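Local coordinates for malate dehydrogenase (Entamoeba histolytica, PDB 3I0P), which probably catalyses the NAD-dependent interconversion of malate and oxaloacetate, binding nicotinamide-adenine-dinucleotide in a two-chain assembly, at residues T145-S149 and N265-E271; F155-P159 and G228-L232. All blocks are in the same frame, centred on the assembly; numbering follows the deposited sequence.

Leaving strand 139-145 of the seven-stranded mixed sheet, the chain enters a long connection to strand 166-170 that supplies one side of both contacts: first 145-149, then 155-159. Contact 2 is closed first, when the chain returns at 228-232, whose strand 230-232 pairs antiparallel with 207-209, after 68 intervening residues, which include helices 189-197 and 218-224. Contact 1 closes later, where 265-271 meets 145-149 at the start of helix 269-277, so the loop of contact 2 lies wholly inside that of contact 1. Centred about 14 Å apart, the two meet where S149 CB packs on P159 O at 3.7 Å, and both touch the second subunit.

Contact 1. Residues T145-S149 and N265-E271. With NAD (nicotinamide-adenine-dinucleotide), chain B.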
# COMPACT_ATOMS: atom_id res chain seq x y z
N THR A 145 -4.30 10.21 -4.47
CA THR A 145 -4.69 11.03 -5.61
C THR A 145 -3.92 10.53 -6.81
O THR A 145 -2.83 9.99 -6.64
CB THR A 145 -4.37 12.55 -5.37
OG1 THR A 145 -4.89 13.34 -6.44
CG2 THR A 145 -2.88 12.81 -5.24
N ASN A 146 -4.48 10.66 -8.00
CA ASN A 146 -3.65 10.50 -9.19
C ASN A 146 -3.04 11.85 -9.58
O ASN A 146 -3.37 12.88 -8.99
CB ASN A 146 -4.36 9.78 -10.35
CG ASN A 146 -5.65 10.46 -10.81
OD1 ASN A 146 -6.05 11.54 -10.34
ND2 ASN A 146 -6.32 9.81 -11.77
N ALA A 147 -2.12 11.83 -10.55
CA ALA A 147 -1.44 13.04 -11.00
C ALA A 147 -1.00 12.83 -12.44
O ALA A 147 -1.10 11.72 -12.96
CB ALA A 147 -0.23 13.32 -10.10
N ARG A 148 -0.53 13.90 -13.10
CA ARG A 148 -0.08 13.80 -14.49
C ARG A 148 1.06 12.79 -14.65
O ARG A 148 1.89 12.63 -13.75
CB ARG A 148 0.34 15.17 -15.04
CG ARG A 148 1.68 15.69 -14.54
CD ARG A 148 2.03 17.03 -15.18
NE ARG A 148 2.39 16.90 -16.60
CZ ARG A 148 2.91 17.88 -17.34
NH1 ARG A 148 3.13 19.08 -16.81
NH2 ARG A 148 3.20 17.66 -18.62
N SER A 149 1.08 12.10 -15.79
CA SER A 149 2.10 11.11 -16.10
C SER A 149 3.53 11.61 -15.88
O SER A 149 3.94 12.65 -16.42
CB SER A 149 1.94 10.63 -17.54
OG SER A 149 0.59 10.28 -17.79
N ASN A 265 -10.34 11.70 -14.93
CA ASN A 265 -9.23 11.49 -15.86
C ASN A 265 -8.18 10.57 -15.25
O ASN A 265 -7.88 10.66 -14.05
CB ASN A 265 -8.58 12.82 -16.24
CG ASN A 265 -9.55 13.78 -16.92
OD1 ASN A 265 -10.42 13.37 -17.69
ND2 ASN A 265 -9.41 15.06 -16.62
N PHE A 266 -7.63 9.69 -16.07
CA PHE A 266 -6.59 8.76 -15.62
C PHE A 266 -5.40 8.78 -16.56
O PHE A 266 -5.55 9.05 -17.76
CB PHE A 266 -7.15 7.33 -15.48
CG PHE A 266 -7.85 6.83 -16.71
CD1 PHE A 266 -9.23 7.03 -16.87
CD2 PHE A 266 -7.15 6.18 -17.71
CE1 PHE A 266 -9.88 6.57 -18.02
CE2 PHE A 266 -7.80 5.72 -18.86
CZ PHE A 266 -9.16 5.91 -19.01
N LEU A 267 -4.21 8.52 -16.00
CA LEU A 267 -2.98 8.40 -16.78
C LEU A 267 -2.75 9.59 -17.72
O LEU A 267 -2.95 10.74 -17.33
CB LEU A 267 -2.96 7.06 -17.55
CG LEU A 267 -3.24 5.77 -16.76
CD1 LEU A 267 -3.61 4.63 -17.68
CD2 LEU A 267 -2.09 5.37 -15.85
N ASN A 268 -2.34 9.31 -18.96
CA ASN A 268 -2.11 10.32 -20.00
C ASN A 268 -3.26 11.32 -20.23
O ASN A 268 -3.03 12.42 -20.72
CB ASN A 268 -1.71 9.65 -21.33
CG ASN A 268 -2.83 8.78 -21.92
OD1 ASN A 268 -3.40 7.91 -21.24
ND2 ASN A 268 -3.15 9.01 -23.19
N HIS A 269 -4.50 10.94 -19.88
CA HIS A 269 -5.65 11.83 -20.09
C HIS A 269 -5.63 13.09 -19.23
O HIS A 269 -6.25 14.08 -19.59
CB HIS A 269 -6.97 11.09 -19.88
CG HIS A 269 -7.16 9.92 -20.80
ND1 HIS A 269 -7.79 10.04 -22.02
CD2 HIS A 269 -6.82 8.62 -20.67
CE1 HIS A 269 -7.82 8.85 -22.61
NE2 HIS A 269 -7.24 7.98 -21.81
N ILE A 270 -4.93 13.06 -18.10
CA ILE A 270 -4.85 14.25 -17.26
C ILE A 270 -4.20 15.41 -18.05
O ILE A 270 -4.82 16.46 -18.22
CB ILE A 270 -4.13 13.99 -15.90
CG1 ILE A 270 -4.95 13.01 -15.05
CG2 ILE A 270 -3.95 15.30 -15.14
CD1 ILE A 270 -4.19 12.31 -13.95
N GLU A 271 -2.98 15.18 -18.55
CA GLU A 271 -2.26 16.17 -19.34
C GLU A 271 -2.96 16.49 -20.66
O GLU A 271 -3.09 17.67 -21.03
CB GLU A 271 -0.82 15.70 -19.58
CG GLU A 271 -0.00 16.54 -20.57
CD GLU A 271 0.14 18.01 -20.16
OE1 GLU A 271 0.22 18.31 -18.95
OE2 GLU A 271 0.20 18.87 -21.07
PA NAD B . 9.28 10.73 1.45
O1A NAD B . 9.74 12.06 1.99
O2A NAD B . 10.25 9.90 0.68
O5B NAD B . 8.74 9.90 2.71
C5B NAD B . 7.81 10.50 3.63
C4B NAD B . 7.14 9.47 4.55
O4B NAD B . 8.07 8.46 4.98
C3B NAD B . 6.63 10.09 5.84
O3B NAD B . 5.48 9.35 6.27
C2B NAD B . 7.77 9.91 6.81
O2B NAD B . 7.31 9.87 8.16
C1B NAD B . 8.31 8.55 6.39
N9A NAD B . 9.76 8.34 6.67
C8A NAD B . 10.79 9.03 6.16
N7A NAD B . 11.94 8.49 6.65
C5A NAD B . 11.61 7.46 7.45
C6A NAD B . 12.34 6.54 8.22
N6A NAD B . 13.69 6.58 8.26
N1A NAD B . 11.68 5.60 8.95
C2A NAD B . 10.34 5.54 8.93
N3A NAD B . 9.62 6.40 8.20
C4A NAD B . 10.23 7.37 7.46
O3 NAD B . 7.90 10.90 0.60
PN NAD B . 7.69 11.61 -0.85
O1N NAD B . 7.27 10.53 -1.82
O2N NAD B . 8.84 12.52 -1.17
O5D NAD B . 6.41 12.55 -0.61
C5D NAD B . 6.55 13.83 0.02
C4D NAD B . 5.22 14.59 -0.02
O4D NAD B . 4.84 14.86 -1.38
C3D NAD B . 4.08 13.79 0.59
O3D NAD B . 3.48 14.59 1.61
C2D NAD B . 3.13 13.48 -0.57
O2D NAD B . 1.73 13.50 -0.24
C1D NAD B . 3.44 14.61 -1.52
N1N NAD B . 3.06 14.29 -2.90
C2N NAD B . 1.92 14.83 -3.39
C3N NAD B . 1.52 14.55 -4.70
C7N NAD B . 0.26 15.13 -5.26
O7N NAD B . -0.05 14.86 -6.42
N7N NAD B . -0.49 15.93 -4.50
C4N NAD B . 2.31 13.71 -5.49
C5N NAD B . 3.48 13.16 -4.95
C6N NAD B . 3.84 13.47 -3.64
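N146 and N265 join the end of strand 139-145 to the loop ahead of helix 269-277, with an asparagine amide as the coupler. With chi1 at 58°, the bond from N146 CB sets CG between the backbone N and the carbonyl carbon, and the side chain reaches across to the other segment. CG lies 3.9 Å from I270 CD1, which packs against the amide carbon. At the tip, OD1 accepts from the backbone N of G283, while ND2 gives a bent hydrogen bond of 2.9 Å to N265 O. That donor lies in the carbonyl plane of N265, but the oxygen is tilted 25° out of the amide plane of N146. ND2 also bonds E255, whose OE1 takes L267 N as well, so two polar partners hold the amide nitrogen and one carboxylate ties it to the turn.

That turn, F266 to H269, is of type II' and carries the chain into helix 269-277. In the first turn of that helix, I270 CD1 packs on the backbone of A147, 3.6 Å from A147 C. Further out, the side chains of R148 and E271 lie side by side, pointing the same way, with the guanidinium and carboxylate planes 21° apart. E271 OE1 sits over one guanidinium face, 3.1 Å from R148 NH2, so the salt bridge relies on charge and no N-H is aimed at the oxygen. S149 OG, close to the turn, has its hydrogen bond with I160 O.

Facing the cofactor, T145 CG2 lies 3.7 Å and A147 CB 4.0 Å from the nicotinamide carboxamide oxygen, NAD O7N. While the rest of the contact joins their segment to the start of helix 269-277, T145 and A147 form part of the NAD pocket of the malate/L-lactate dehydrogenase family, also lined by the second subunit.

Contact 2. Residues F155-P159 and G228-L232; sequences FGDEP and GKAYL
Y231 and P159 cross at about a right angle where strand 230-232, half of a two-stranded antiparallel sheet with 207-209, meets the loop 155-159. The same segment begins at a Schellman motif: G228, with positive phi, is its C-prime residue and ends helix 218-224. Packing is close on the tyrosine side. The P159 ring lies against A230 O, which both CG and CD meet, and against Y231 CB, 3.9 Å from P159 CD; CD also stands at the edge of the tyrosine ring, near its plane. A chi1 of 52° sends that ring along the loop backbone, past E158 N and on to D157, while L317 of the second subunit packs on both Y231 and D157.

Toward G228 the contact slackens, E158 CG coming only to 4.3 Å from G228 O. Both E158 and G228 are partly exposed; the carboxylate of E158 turns to another chain, its OE1 bonded to D315 N of the second subunit. K229, pointing away, is modelled no further than CB.

At the buried end, D157 OD1 also accepts from G211 N. D157 OD1, at the edge of the Y231 ring and in its plane, receives the Y231 OH hydrogen bond at 2.9 Å on its anti lone pair.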
# COMPACT_ATOMS: atom_id res chain seq x y z
N PHE A 155 9.25 -2.28 -16.98
CA PHE A 155 9.63 -2.58 -18.38
C PHE A 155 9.24 -1.47 -19.36
O PHE A 155 9.28 -1.66 -20.58
CB PHE A 155 9.11 -3.95 -18.87
CG PHE A 155 9.47 -5.11 -17.97
CD1 PHE A 155 10.71 -5.18 -17.33
CD2 PHE A 155 8.56 -6.16 -17.78
CE1 PHE A 155 11.03 -6.25 -16.50
CE2 PHE A 155 8.87 -7.25 -16.96
CZ PHE A 155 10.11 -7.29 -16.31
N GLY A 156 8.85 -0.31 -18.82
CA GLY A 156 8.37 0.82 -19.63
C GLY A 156 9.46 1.84 -19.89
O GLY A 156 10.42 1.93 -19.12
N ASP A 157 9.31 2.60 -20.97
CA ASP A 157 10.33 3.55 -21.42
C ASP A 157 9.70 4.93 -21.67
O ASP A 157 10.18 5.72 -22.49
CB ASP A 157 11.01 3.02 -22.70
CG ASP A 157 12.41 3.59 -22.93
OD1 ASP A 157 13.11 3.90 -21.93
OD2 ASP A 157 12.83 3.71 -24.10
N GLU A 158 8.65 5.21 -20.91
CA GLU A 158 7.75 6.33 -21.18
C GLU A 158 6.96 6.67 -19.90
O GLU A 158 6.47 5.77 -19.23
CB GLU A 158 6.78 5.91 -22.29
CG GLU A 158 6.01 7.05 -22.95
CD GLU A 158 4.83 6.55 -23.80
OE1 GLU A 158 4.75 5.34 -24.12
OE2 GLU A 158 3.97 7.39 -24.15
N PRO A 159 6.87 7.97 -19.54
CA PRO A 159 6.02 8.35 -18.40
C PRO A 159 4.54 8.10 -18.69
O PRO A 159 4.03 8.57 -19.72
CB PRO A 159 6.28 9.85 -18.25
CG PRO A 159 6.76 10.29 -19.59
CD PRO A 159 7.54 9.13 -20.14
N GLY A 228 7.56 13.39 -22.82
CA GLY A 228 7.50 11.92 -22.94
C GLY A 228 8.85 11.28 -23.20
O GLY A 228 8.91 10.14 -23.68
N LYS A 229 9.93 11.99 -22.87
CA LYS A 229 11.29 11.52 -23.17
C LYS A 229 12.15 11.25 -21.92
O LYS A 229 13.34 10.93 -22.04
CB LYS A 229 12.00 12.48 -24.16
N ALA A 230 11.55 11.38 -20.74
CA ALA A 230 12.15 10.96 -19.47
C ALA A 230 11.05 10.54 -18.50
O ALA A 230 9.88 10.83 -18.73
CB ALA A 230 12.98 12.08 -18.86
N TYR A 231 11.43 9.85 -17.43
CA TYR A 231 10.45 9.31 -16.49
C TYR A 231 11.05 8.96 -15.12
O TYR A 231 12.25 8.69 -15.01
CB TYR A 231 9.76 8.08 -17.10
CG TYR A 231 10.73 7.04 -17.62
CD1 TYR A 231 11.37 6.15 -16.74
CD2 TYR A 231 11.01 6.94 -18.98
CE1 TYR A 231 12.25 5.19 -17.21
CE2 TYR A 231 11.90 5.98 -19.46
CZ TYR A 231 12.51 5.11 -18.57
OH TYR A 231 13.39 4.15 -19.03
N LEU A 232 10.19 8.97 -14.10
CA LEU A 232 10.54 8.49 -12.75
C LEU A 232 10.29 6.98 -12.62
O LEU A 232 9.44 6.42 -13.31
CB LEU A 232 9.70 9.22 -11.71
CG LEU A 232 9.95 10.70 -11.43
CD1 LEU A 232 8.66 11.37 -11.03
CD2 LEU A 232 10.98 10.88 -10.35